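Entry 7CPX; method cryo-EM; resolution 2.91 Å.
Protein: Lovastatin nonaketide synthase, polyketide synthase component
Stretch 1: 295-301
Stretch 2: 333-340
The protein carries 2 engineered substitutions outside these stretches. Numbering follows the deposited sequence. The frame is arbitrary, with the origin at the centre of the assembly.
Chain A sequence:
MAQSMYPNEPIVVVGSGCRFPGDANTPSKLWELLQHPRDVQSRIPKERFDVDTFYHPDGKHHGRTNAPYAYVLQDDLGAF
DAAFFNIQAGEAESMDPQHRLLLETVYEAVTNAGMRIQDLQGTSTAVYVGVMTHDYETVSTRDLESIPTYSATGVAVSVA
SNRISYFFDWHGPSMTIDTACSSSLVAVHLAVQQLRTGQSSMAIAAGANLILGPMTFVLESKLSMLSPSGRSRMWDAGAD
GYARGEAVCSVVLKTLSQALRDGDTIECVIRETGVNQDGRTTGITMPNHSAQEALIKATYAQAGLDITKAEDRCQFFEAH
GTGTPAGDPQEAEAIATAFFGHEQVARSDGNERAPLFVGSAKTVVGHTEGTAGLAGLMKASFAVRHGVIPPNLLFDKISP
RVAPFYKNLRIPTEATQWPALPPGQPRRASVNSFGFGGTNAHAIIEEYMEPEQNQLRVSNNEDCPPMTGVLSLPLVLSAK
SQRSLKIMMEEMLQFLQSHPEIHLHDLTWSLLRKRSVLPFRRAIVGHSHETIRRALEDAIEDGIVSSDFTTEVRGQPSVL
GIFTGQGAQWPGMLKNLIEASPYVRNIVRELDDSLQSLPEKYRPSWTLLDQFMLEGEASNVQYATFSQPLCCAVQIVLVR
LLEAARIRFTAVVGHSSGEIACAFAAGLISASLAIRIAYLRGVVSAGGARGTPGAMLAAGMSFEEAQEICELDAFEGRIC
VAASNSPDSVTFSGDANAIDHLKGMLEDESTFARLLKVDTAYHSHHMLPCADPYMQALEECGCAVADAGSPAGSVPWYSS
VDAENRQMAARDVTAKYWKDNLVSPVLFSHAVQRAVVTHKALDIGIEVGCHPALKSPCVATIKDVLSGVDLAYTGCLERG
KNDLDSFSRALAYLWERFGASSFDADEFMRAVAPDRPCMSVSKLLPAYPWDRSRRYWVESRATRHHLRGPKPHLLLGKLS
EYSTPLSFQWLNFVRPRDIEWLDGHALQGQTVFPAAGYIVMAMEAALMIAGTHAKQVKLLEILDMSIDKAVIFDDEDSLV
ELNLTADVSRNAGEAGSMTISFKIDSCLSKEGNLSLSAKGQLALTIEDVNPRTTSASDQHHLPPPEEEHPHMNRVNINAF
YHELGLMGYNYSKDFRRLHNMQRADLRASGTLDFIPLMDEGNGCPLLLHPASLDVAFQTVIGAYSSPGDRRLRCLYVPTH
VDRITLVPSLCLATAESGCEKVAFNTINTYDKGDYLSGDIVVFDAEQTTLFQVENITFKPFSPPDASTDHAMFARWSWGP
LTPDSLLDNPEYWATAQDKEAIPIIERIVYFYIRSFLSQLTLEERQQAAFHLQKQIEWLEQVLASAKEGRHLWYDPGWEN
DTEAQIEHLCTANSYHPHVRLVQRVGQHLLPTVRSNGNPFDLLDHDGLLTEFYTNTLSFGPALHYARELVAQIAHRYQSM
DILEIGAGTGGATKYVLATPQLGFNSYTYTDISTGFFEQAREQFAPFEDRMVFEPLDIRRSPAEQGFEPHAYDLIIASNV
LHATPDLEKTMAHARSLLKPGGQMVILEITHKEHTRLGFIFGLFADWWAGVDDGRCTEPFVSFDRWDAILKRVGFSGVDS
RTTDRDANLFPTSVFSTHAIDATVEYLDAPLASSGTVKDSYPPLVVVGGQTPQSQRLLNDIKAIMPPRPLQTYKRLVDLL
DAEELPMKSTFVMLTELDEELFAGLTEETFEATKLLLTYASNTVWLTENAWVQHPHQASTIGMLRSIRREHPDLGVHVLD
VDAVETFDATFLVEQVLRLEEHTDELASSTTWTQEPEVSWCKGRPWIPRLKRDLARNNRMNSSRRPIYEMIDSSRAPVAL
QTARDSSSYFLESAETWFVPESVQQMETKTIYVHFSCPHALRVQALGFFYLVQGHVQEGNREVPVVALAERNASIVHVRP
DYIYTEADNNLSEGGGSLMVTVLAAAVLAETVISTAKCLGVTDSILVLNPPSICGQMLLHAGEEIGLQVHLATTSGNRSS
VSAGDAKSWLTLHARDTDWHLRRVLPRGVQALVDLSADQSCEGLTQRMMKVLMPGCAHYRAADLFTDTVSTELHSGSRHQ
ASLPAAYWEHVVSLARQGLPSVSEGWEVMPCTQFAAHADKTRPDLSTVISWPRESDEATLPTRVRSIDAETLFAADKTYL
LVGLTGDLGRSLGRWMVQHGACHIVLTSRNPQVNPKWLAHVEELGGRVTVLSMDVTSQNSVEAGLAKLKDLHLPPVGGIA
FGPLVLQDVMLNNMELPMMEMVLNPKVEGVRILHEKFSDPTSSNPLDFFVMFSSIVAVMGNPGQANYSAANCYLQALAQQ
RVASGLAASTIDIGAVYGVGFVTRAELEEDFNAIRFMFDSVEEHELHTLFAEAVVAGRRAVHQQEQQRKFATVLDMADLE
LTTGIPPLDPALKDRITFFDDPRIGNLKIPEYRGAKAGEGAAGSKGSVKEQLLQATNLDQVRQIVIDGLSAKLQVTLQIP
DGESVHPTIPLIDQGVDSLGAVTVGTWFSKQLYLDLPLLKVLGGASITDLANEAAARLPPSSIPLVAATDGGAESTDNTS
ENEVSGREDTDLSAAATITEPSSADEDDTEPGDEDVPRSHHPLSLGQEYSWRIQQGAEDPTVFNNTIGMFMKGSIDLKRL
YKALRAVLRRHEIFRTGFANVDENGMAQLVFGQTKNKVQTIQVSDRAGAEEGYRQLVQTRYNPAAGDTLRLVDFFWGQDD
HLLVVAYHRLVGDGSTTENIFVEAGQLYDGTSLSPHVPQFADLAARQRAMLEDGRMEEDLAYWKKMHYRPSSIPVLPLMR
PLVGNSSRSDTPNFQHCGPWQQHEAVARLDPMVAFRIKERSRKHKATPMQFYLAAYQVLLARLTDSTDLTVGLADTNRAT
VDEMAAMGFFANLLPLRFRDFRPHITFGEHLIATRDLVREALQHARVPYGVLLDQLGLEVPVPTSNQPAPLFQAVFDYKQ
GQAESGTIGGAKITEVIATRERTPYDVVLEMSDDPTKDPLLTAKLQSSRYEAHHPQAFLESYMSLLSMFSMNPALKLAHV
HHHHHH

Stretch 1 295-301: LIKATYA
Stretch 2 333-340: EAIATAFF

Helices often pack by setting a side chain of one into a hollow between four residues of the other, as in this pair from lovastatin nonaketide synthase. Residues 295-301 are helical throughout, within a longer helix, with phi/psi near -64/-43. Residues 333-339 end a second helix: 333-336 lie near -62/-45, then Thr337 -75/-21, Ala338 -83/-46 and Phe339 -92/-10, and Phe340 leaves helical geometry at -148/-164. The axes approach to 9.4 Å and run in broadly the same direction, at a signed crossing angle of -42°. Register is set by Lys297 and Ala338, whose CA atoms lie 6.0 Å apart.

The knob is Ile296 (chi1 m, chi2 t), its CA-to-CB bond directed toward the other helix. Its hollow is bounded by Ala334, Ile335, Ala338 and Phe339. Ile296 CG2 rests 3.7 Å from Ala338 CB and 3.6 Å from Phe339 CZ; Ile296 CD1 lies 4.3 Å from Ile335 CA and also 4.1 Å from Ala338 CB. The methyl of Ala338 points toward its partner helix.

Two aromatic rings meet beside the knob. Phe339 (chi1 m, chi2 -75°) starts sideways, but its ring end swings nearer. Tyr300 (chi1 -86°, chi2 84°), one turn after Ile296, directs its CA-to-CB bond toward the other helix; the ring planes stand at 87° with centroids 5.4 Å apart. Tyr300 OH meets the Phe339 ring at its edge, 3.2 Å from Phe339 CE1, and is hydrogen-bonded elsewhere in the structure.

Lys297 leaves sideways with chi1 m and chi2 to chi4 all t, but its end comes nearer, alongside the last turn: Lys297 CE lies 3.6 Å from Thr337 O and 3.9 Å from Ala338 CA. No hydrogen bond crosses between the stretches, which bury 285 Å², both sides summed, through van der Waals contacts.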

ATOM      1  N   LEU A 295     -31.255 -25.220  34.951  1.00 78.73           N
ATOM      2  CA  LEU A 295     -32.142 -24.531  34.021  1.00 78.73           C
ATOM      3  C   LEU A 295     -33.296 -25.429  33.607  1.00 78.73           C
ATOM      4  O   LEU A 295     -34.458 -25.013  33.617  1.00 78.73           O
ATOM      5  CB  LEU A 295     -31.356 -24.082  32.791  1.00 78.73           C
ATOM      6  CG  LEU A 295     -32.172 -23.681  31.562  1.00 78.73           C
ATOM      7  CD1 LEU A 295     -33.133 -22.563  31.898  1.00 78.73           C
ATOM      8  CD2 LEU A 295     -31.254 -23.266  30.428  1.00 78.73           C
ATOM      9  N   ILE A 296     -32.989 -26.669  33.231  1.00 81.42           N
ATOM     10  CA  ILE A 296     -34.031 -27.588  32.786  1.00 81.42           C
ATOM     11  C   ILE A 296     -35.008 -27.862  33.921  1.00 81.42           C
ATOM     12  O   ILE A 296     -36.232 -27.826  33.737  1.00 81.42           O
ATOM     13  CB  ILE A 296     -33.406 -28.888  32.252  1.00 81.42           C
ATOM     14  CG1 ILE A 296     -32.559 -28.590  31.015  1.00 81.42           C
ATOM     15  CG2 ILE A 296     -34.492 -29.891  31.915  1.00 81.42           C
ATOM     16  CD1 ILE A 296     -31.658 -29.725  30.604  1.00 81.42           C
ATOM     17  N   LYS A 297     -34.480 -28.138  35.115  1.00 83.51           N
ATOM     18  CA  LYS A 297     -35.350 -28.438  36.246  1.00 83.51           C
ATOM     19  C   LYS A 297     -36.243 -27.251  36.583  1.00 83.51           C
ATOM     20  O   LYS A 297     -37.446 -27.418  36.818  1.00 83.51           O
ATOM     21  CB  LYS A 297     -34.511 -28.839  37.458  1.00 83.51           C
ATOM     22  CG  LYS A 297     -33.802 -30.173  37.299  1.00 83.51           C
ATOM     23  CD  LYS A 297     -33.001 -30.529  38.538  1.00 83.51           C
ATOM     24  CE  LYS A 297     -32.413 -31.927  38.438  1.00 83.51           C
ATOM     25  NZ  LYS A 297     -31.652 -32.302  39.660  1.00 83.51           N
ATOM     26  N   ALA A 298     -35.676 -26.043  36.604  1.00 83.26           N
ATOM     27  CA  ALA A 298     -36.463 -24.859  36.922  1.00 83.26           C
ATOM     28  C   ALA A 298     -37.513 -24.594  35.853  1.00 83.26           C
ATOM     29  O   ALA A 298     -38.639 -24.199  36.170  1.00 83.26           O
ATOM     30  CB  ALA A 298     -35.545 -23.648  37.079  1.00 83.26           C
ATOM     31  N   THR A 299     -37.160 -24.792  34.583  1.00 81.73           N
ATOM     32  CA  THR A 299     -38.124 -24.580  33.512  1.00 81.73           C
ATOM     33  C   THR A 299     -39.287 -25.555  33.627  1.00 81.73           C
ATOM     34  O   THR A 299     -40.449 -25.170  33.459  1.00 81.73           O
ATOM     35  CB  THR A 299     -37.437 -24.728  32.154  1.00 81.73           C
ATOM     36  OG1 THR A 299     -36.257 -23.915  32.122  1.00 81.73           O
ATOM     37  CG2 THR A 299     -38.368 -24.298  31.036  1.00 81.73           C
ATOM     38  N   TYR A 300     -38.993 -26.824  33.915  1.00 83.85           N
ATOM     39  CA  TYR A 300     -40.066 -27.799  34.070  1.00 83.85           C
ATOM     40  C   TYR A 300     -40.916 -27.494  35.296  1.00 83.85           C
ATOM     41  O   TYR A 300     -42.142 -27.655  35.263  1.00 83.85           O
ATOM     42  CB  TYR A 300     -39.488 -29.211  34.145  1.00 83.85           C
ATOM     43  CG  TYR A 300     -39.262 -29.833  32.788  1.00 83.85           C
ATOM     44  CD1 TYR A 300     -38.106 -29.577  32.071  1.00 83.85           C
ATOM     45  CD2 TYR A 300     -40.211 -30.669  32.220  1.00 83.85           C
ATOM     46  CE1 TYR A 300     -37.898 -30.137  30.831  1.00 83.85           C
ATOM     47  CE2 TYR A 300     -40.010 -31.235  30.980  1.00 83.85           C
ATOM     48  CZ  TYR A 300     -38.850 -30.964  30.290  1.00 83.85           C
ATOM     49  OH  TYR A 300     -38.639 -31.523  29.052  1.00 83.85           O
ATOM     50  N   ALA A 301     -40.288 -27.053  36.388  1.00 85.61           N
ATOM     51  CA  ALA A 301     -41.052 -26.681  37.574  1.00 85.61           C
ATOM     52  C   ALA A 301     -41.973 -25.504  37.285  1.00 85.61           C
ATOM     53  O   ALA A 301     -43.135 -25.495  37.708  1.00 85.61           O
ATOM     54  CB  ALA A 301     -40.104 -26.350  38.725  1.00 85.61           C
ATOM     55  N   GLU A 333     -24.449 -34.447  30.145  1.00 87.11           N
ATOM     56  CA  GLU A 333     -24.538 -34.643  31.586  1.00 87.11           C
ATOM     57  C   GLU A 333     -25.707 -33.868  32.171  1.00 87.11           C
ATOM     58  O   GLU A 333     -26.435 -34.380  33.027  1.00 87.11           O
ATOM     59  CB  GLU A 333     -23.230 -34.220  32.253  1.00 87.11           C
ATOM     60  CG  GLU A 333     -23.229 -34.362  33.764  1.00 87.11           C
ATOM     61  CD  GLU A 333     -21.865 -34.102  34.368  1.00 87.11           C
ATOM     62  OE1 GLU A 333     -20.924 -33.799  33.604  1.00 87.11           O
ATOM     63  OE2 GLU A 333     -21.732 -34.197  35.606  1.00 87.11           O
ATOM     64  N   ALA A 334     -25.902 -32.626  31.723  1.00 85.98           N
ATOM     65  CA  ALA A 334     -27.013 -31.828  32.226  1.00 85.98           C
ATOM     66  C   ALA A 334     -28.344 -32.487  31.896  1.00 85.98           C
ATOM     67  O   ALA A 334     -29.231 -32.586  32.751  1.00 85.98           O
ATOM     68  CB  ALA A 334     -26.952 -30.419  31.639  1.00 85.98           C
ATOM     69  N   ILE A 335     -28.495 -32.955  30.658  1.00 84.23           N
ATOM     70  CA  ILE A 335     -29.743 -33.593  30.250  1.00 84.23           C
ATOM     71  C   ILE A 335     -29.987 -34.847  31.077  1.00 84.23           C
ATOM     72  O   ILE A 335     -31.091 -35.076  31.587  1.00 84.23           O
ATOM     73  CB  ILE A 335     -29.713 -33.906  28.743  1.00 84.23           C
ATOM     74  CG1 ILE A 335     -29.675 -32.606  27.942  1.00 84.23           C
ATOM     75  CG2 ILE A 335     -30.926 -34.728  28.340  1.00 84.23           C
ATOM     76  CD1 ILE A 335     -29.455 -32.803  26.464  1.00 84.23           C
ATOM     77  N   ALA A 336     -28.954 -35.679  31.227  1.00 86.00           N
ATOM     78  CA  ALA A 336     -29.115 -36.926  31.963  1.00 86.00           C
ATOM     79  C   ALA A 336     -29.466 -36.664  33.421  1.00 86.00           C
ATOM     80  O   ALA A 336     -30.353 -37.320  33.980  1.00 86.00           O
ATOM     81  CB  ALA A 336     -27.839 -37.761  31.863  1.00 86.00           C
ATOM     82  N   THR A 337     -28.791 -35.705  34.052  1.00 86.53           N
ATOM     83  CA  THR A 337     -29.034 -35.419  35.458  1.00 86.53           C
ATOM     84  C   THR A 337     -30.341 -34.675  35.686  1.00 86.53           C
ATOM     85  O   THR A 337     -30.870 -34.710  36.802  1.00 86.53           O
ATOM     86  CB  THR A 337     -27.876 -34.604  36.037  1.00 86.53           C
ATOM     87  OG1 THR A 337     -27.696 -33.410  35.265  1.00 86.53           O
ATOM     88  CG2 THR A 337     -26.594 -35.417  36.017  1.00 86.53           C
ATOM     89  N   ALA A 338     -30.872 -34.005  34.663  1.00 85.21           N
ATOM     90  CA  ALA A 338     -32.153 -33.328  34.813  1.00 85.21           C
ATOM     91  C   ALA A 338     -33.309 -34.297  34.617  1.00 85.21           C
ATOM     92  O   ALA A 338     -34.258 -34.311  35.408  1.00 85.21           O
ATOM     93  CB  ALA A 338     -32.252 -32.169  33.819  1.00 85.21           C
ATOM     94  N   PHE A 339     -33.242 -35.120  33.571  1.00 85.96           N
ATOM     95  CA  PHE A 339     -34.293 -36.087  33.292  1.00 85.96           C
ATOM     96  C   PHE A 339     -34.041 -37.443  33.932  1.00 85.96           C
ATOM     97  O   PHE A 339     -34.943 -38.287  33.931  1.00 85.96           O
ATOM     98  CB  PHE A 339     -34.453 -36.267  31.782  1.00 85.96           C
ATOM     99  CG  PHE A 339     -34.777 -34.997  31.059  1.00 85.96           C
ATOM    100  CD1 PHE A 339     -36.042 -34.449  31.125  1.00 85.96           C
ATOM    101  CD2 PHE A 339     -33.812 -34.351  30.313  1.00 85.96           C
ATOM    102  CE1 PHE A 339     -36.340 -33.279  30.463  1.00 85.96           C
ATOM    103  CE2 PHE A 339     -34.102 -33.182  29.647  1.00 85.96           C
ATOM    104  CZ  PHE A 339     -35.368 -32.644  29.721  1.00 85.96           C
ATOM    105  N   PHE A 340     -32.849 -37.673  34.470  1.00 88.27           N
ATOM    106  CA  PHE A 340     -32.503 -38.952  35.072  1.00 88.27           C
ATOM    107  C   PHE A 340     -31.534 -38.687  36.218  1.00 88.27           C
ATOM    108  O   PHE A 340     -31.390 -37.552  36.681  1.00 88.27           O
ATOM    109  CB  PHE A 340     -31.920 -39.906  34.020  1.00 88.27           C
ATOM    110  CG  PHE A 340     -32.780 -40.057  32.796  1.00 88.27           C
ATOM    111  CD1 PHE A 340     -33.806 -40.982  32.762  1.00 88.27           C
ATOM    112  CD2 PHE A 340     -32.567 -39.261  31.685  1.00 88.27           C
ATOM    113  CE1 PHE A 340     -34.600 -41.117  31.641  1.00 88.27           C
ATOM    114  CE2 PHE A 340     -33.357 -39.390  30.561  1.00 88.27           C
ATOM    115  CZ  PHE A 340     -34.376 -40.320  30.538  1.00 88.27           C
TER